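Local coordinates for protein 1,4-dihydroxy-2-naphthoyl-CoA hydrolase (Synechocystis sp., PDB 4K00) that hydrolyses 1,4-dihydroxy-2-naphthoyl-CoA to 1,4-dihydroxy-2-naphthoate and CoA, a step in making phylloquinone (vitamin K1), at residues A[5-13]-A[32-43]. Sequence-based numbering, arbitrary orientation. Where two conformers were deposited one is given.
Sequences GTFTYERQV and MCHEAYESWLSS
Arg11 meets Glu35 side-on, its NE 2.7 Å from Glu35 OE1 and its NH2 3.2 Å from Glu35 OE2. Guanidinium and carboxylate are nearly coplanar, 13° apart, and the NE bond runs almost straight to the syn lone pair of OE1. Tyr9 OH donates to Glu35 OE1 at 2.6 Å from its anti side, somewhat out of the carboxylate plane, with the phenol ring turned nearly perpendicular to the carboxylate; OE1 thus takes two short bonds. The other end of the guanidinium is tied down by NH1, bonded to Gln12 O and salt-bridged to Asp17, while Met32 lies across one face, its CG near CZ. With an alanine here instead of the arginine, the Glu35 carboxylate would probably lose its charged mate, Asp17 its partner, and Met32 the flat group it lies across. Tyr9 swings its ring out from the strand (CG opposite the backbone N, chi1 172°) and lays one face along the backbone at Glu35 and Ala36, its CB 3.6 Å from Ala36 CB. Nearer the start of the strand, one face of the Phe7 ring lies over Trp40 CA, a CH-pi contact with CA 3.8 Å from the ring centroid, and Phe7 CE2 touches Ser39 CB at 3.5 Å. The Trp40 indole stands oblique to that ring and packs towards strand 77-86 and helix 129-136. Alternate residues of strand 6-12 thus grip helix 26-43, the central helix wrapped by the antiparallel sheet in the hotdog fold.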
# COMPACT_ATOMS: atom_id res chain seq x y z
N GLY A 5 -27.61 5.90 -6.73
CA GLY A 5 -26.58 5.21 -7.56
C GLY A 5 -26.30 3.80 -7.08
O GLY A 5 -26.36 3.52 -5.88
N THR A 6 -26.01 2.91 -8.02
CA THR A 6 -25.53 1.58 -7.67
C THR A 6 -24.43 1.16 -8.64
O THR A 6 -24.34 1.67 -9.75
CB THR A 6 -26.64 0.51 -7.74
OG1 THR A 6 -27.02 0.32 -9.11
CG2 THR A 6 -27.87 0.93 -6.94
N PHE A 7 -23.60 0.22 -8.21
CA PHE A 7 -22.52 -0.26 -9.03
C PHE A 7 -22.04 -1.62 -8.56
O PHE A 7 -22.03 -1.90 -7.37
CB PHE A 7 -21.36 0.72 -8.95
CG PHE A 7 -20.36 0.56 -10.04
CD1 PHE A 7 -20.70 0.88 -11.34
CD2 PHE A 7 -19.09 0.07 -9.77
CE1 PHE A 7 -19.78 0.73 -12.36
CE2 PHE A 7 -18.17 -0.09 -10.79
CZ PHE A 7 -18.52 0.25 -12.08
N THR A 8 -21.65 -2.48 -9.50
CA THR A 8 -20.94 -3.71 -9.15
C THR A 8 -19.53 -3.69 -9.70
O THR A 8 -19.34 -3.60 -10.91
CB THR A 8 -21.66 -4.95 -9.71
OG1 THR A 8 -23.01 -4.96 -9.24
CG2 THR A 8 -20.96 -6.22 -9.25
N TYR A 9 -18.56 -3.78 -8.81
CA TYR A 9 -17.15 -3.72 -9.15
C TYR A 9 -16.53 -5.09 -8.96
O TYR A 9 -16.59 -5.68 -7.88
CB TYR A 9 -16.47 -2.71 -8.25
CG TYR A 9 -14.96 -2.65 -8.36
CD1 TYR A 9 -14.34 -2.27 -9.55
CD2 TYR A 9 -14.17 -2.92 -7.26
CE1 TYR A 9 -12.96 -2.19 -9.64
CE2 TYR A 9 -12.79 -2.83 -7.33
CZ TYR A 9 -12.19 -2.48 -8.53
OH TYR A 9 -10.82 -2.39 -8.59
N GLU A 10 -15.94 -5.60 -10.04
CA GLU A 10 -15.29 -6.89 -10.00
C GLU A 10 -13.80 -6.72 -9.67
O GLU A 10 -13.11 -5.88 -10.25
CB GLU A 10 -15.49 -7.57 -11.34
CG GLU A 10 -14.84 -8.92 -11.47
CD GLU A 10 -15.17 -9.54 -12.81
OE1 GLU A 10 -16.14 -9.08 -13.46
OE2 GLU A 10 -14.46 -10.48 -13.22
N ARG A 11 -13.32 -7.51 -8.72
CA ARG A 11 -11.96 -7.32 -8.20
C ARG A 11 -11.31 -8.68 -7.93
O ARG A 11 -11.78 -9.46 -7.11
CB ARG A 11 -11.99 -6.48 -6.92
CG ARG A 11 -10.64 -6.30 -6.24
CD ARG A 11 -9.64 -5.53 -7.10
NE ARG A 11 -8.81 -4.68 -6.26
CZ ARG A 11 -7.81 -5.12 -5.50
NH1 ARG A 11 -7.47 -6.41 -5.48
NH2 ARG A 11 -7.13 -4.25 -4.75
N GLN A 12 -10.22 -8.93 -8.65
CA GLN A 12 -9.31 -10.03 -8.36
C GLN A 12 -8.42 -9.74 -7.16
O GLN A 12 -7.91 -8.62 -7.01
CB GLN A 12 -8.44 -10.29 -9.60
CG GLN A 12 -7.39 -11.37 -9.40
CD GLN A 12 -7.97 -12.75 -9.56
OE1 GLN A 12 -7.85 -13.59 -8.66
NE2 GLN A 12 -8.62 -13.00 -10.69
N VAL A 13 -8.24 -10.74 -6.29
CA VAL A 13 -7.32 -10.61 -5.18
C VAL A 13 -5.91 -10.89 -5.67
O VAL A 13 -5.63 -11.95 -6.25
CB VAL A 13 -7.67 -11.56 -4.01
CG1 VAL A 13 -6.63 -11.43 -2.91
CG2 VAL A 13 -9.06 -11.25 -3.45
N MET A 32 -10.50 -1.83 -1.65
CA MET A 32 -11.34 -2.33 -2.74
C MET A 32 -12.67 -1.58 -2.79
O MET A 32 -13.22 -1.35 -3.86
CB MET A 32 -11.61 -3.82 -2.57
CG MET A 32 -10.39 -4.72 -2.70
SD MET A 32 -10.78 -6.41 -2.22
CE MET A 32 -9.13 -7.11 -2.15
N CYS A 33 -13.16 -1.19 -1.62
CA CYS A 33 -14.36 -0.34 -1.53
C CYS A 33 -14.14 1.01 -2.21
O CYS A 33 -14.96 1.44 -3.02
CB CYS A 33 -14.77 -0.14 -0.08
SG CYS A 33 -15.47 -1.62 0.68
N HIS A 34 -13.04 1.67 -1.89
CA HIS A 34 -12.75 2.96 -2.51
C HIS A 34 -12.59 2.82 -4.02
O HIS A 34 -13.05 3.67 -4.78
CB HIS A 34 -11.52 3.63 -1.85
CG HIS A 34 -11.45 5.11 -2.07
ND1 HIS A 34 -11.03 5.66 -3.26
CD2 HIS A 34 -11.79 6.15 -1.27
CE1 HIS A 34 -11.09 6.98 -3.18
NE2 HIS A 34 -11.54 7.30 -1.98
N GLU A 35 -11.97 1.73 -4.46
CA GLU A 35 -11.86 1.43 -5.89
C GLU A 35 -13.23 1.29 -6.56
O GLU A 35 -13.44 1.78 -7.68
CB GLU A 35 -11.06 0.15 -6.13
CG GLU A 35 -9.60 0.25 -5.72
CD GLU A 35 -8.88 -1.08 -5.78
OE1 GLU A 35 -9.39 -2.04 -6.41
OE2 GLU A 35 -7.79 -1.19 -5.18
N ALA A 36 -14.16 0.63 -5.89
CA ALA A 36 -15.53 0.49 -6.41
C ALA A 36 -16.16 1.85 -6.59
O ALA A 36 -16.78 2.14 -7.61
CB ALA A 36 -16.37 -0.36 -5.46
N TYR A 37 -15.98 2.69 -5.57
CA TYR A 37 -16.41 4.07 -5.61
C TYR A 37 -15.78 4.78 -6.82
O TYR A 37 -16.48 5.42 -7.60
CB TYR A 37 -16.07 4.75 -4.28
CG TYR A 37 -16.03 6.26 -4.27
CD1 TYR A 37 -17.15 7.02 -4.61
CD2 TYR A 37 -14.87 6.94 -3.91
CE1 TYR A 37 -17.10 8.41 -4.60
CE2 TYR A 37 -14.82 8.32 -3.88
CZ TYR A 37 -15.93 9.05 -4.22
OH TYR A 37 -15.87 10.43 -4.21
N GLU A 38 -14.47 4.62 -6.99
CA GLU A 38 -13.77 5.24 -8.11
C GLU A 38 -14.22 4.71 -9.46
O GLU A 38 -14.27 5.47 -10.42
CB GLU A 38 -12.25 5.11 -7.95
CG GLU A 38 -11.69 6.00 -6.85
CD GLU A 38 -10.22 5.76 -6.62
OE1 GLU A 38 -9.89 4.97 -5.71
OE2 GLU A 38 -9.41 6.39 -7.34
N SER A 39 -14.53 3.42 -9.53
CA SER A 39 -14.97 2.82 -10.78
C SER A 39 -16.38 3.32 -11.11
O SER A 39 -16.71 3.58 -12.27
CB SER A 39 -14.96 1.30 -10.71
OG SER A 39 -13.67 0.81 -10.42
N TRP A 40 -17.20 3.49 -10.09
CA TRP A 40 -18.52 4.04 -10.30
C TRP A 40 -18.40 5.48 -10.84
O TRP A 40 -19.06 5.83 -11.81
CB TRP A 40 -19.33 3.99 -9.00
CG TRP A 40 -20.59 4.76 -9.08
CD1 TRP A 40 -21.74 4.40 -9.72
CD2 TRP A 40 -20.83 6.05 -8.52
NE1 TRP A 40 -22.69 5.38 -9.56
CE2 TRP A 40 -22.15 6.41 -8.84
CE3 TRP A 40 -20.06 6.93 -7.75
CZ2 TRP A 40 -22.72 7.62 -8.44
CZ3 TRP A 40 -20.62 8.13 -7.36
CH2 TRP A 40 -21.94 8.46 -7.70
N LEU A 41 -17.55 6.28 -10.21
CA LEU A 41 -17.28 7.65 -10.69
C LEU A 41 -16.91 7.66 -12.17
O LEU A 41 -17.42 8.47 -12.94
CB LEU A 41 -16.13 8.29 -9.90
CG LEU A 41 -16.42 8.71 -8.46
CD1 LEU A 41 -15.14 9.23 -7.81
CD2 LEU A 41 -17.52 9.74 -8.40
N SER A 42 -15.99 6.77 -12.54
CA SER A 42 -15.52 6.65 -13.92
C SER A 42 -16.66 6.27 -14.86
O SER A 42 -16.78 6.83 -15.96
CB SER A 42 -14.41 5.60 -13.99
OG SER A 42 -13.88 5.50 -15.30
N SER A 43 -17.49 5.33 -14.44
CA SER A 43 -18.66 4.92 -15.22
C SER A 43 -19.63 6.08 -15.41
O SER A 43 -20.33 6.16 -16.42
CB SER A 43 -19.38 3.75 -14.55
OG SER A 43 -20.23 4.22 -13.52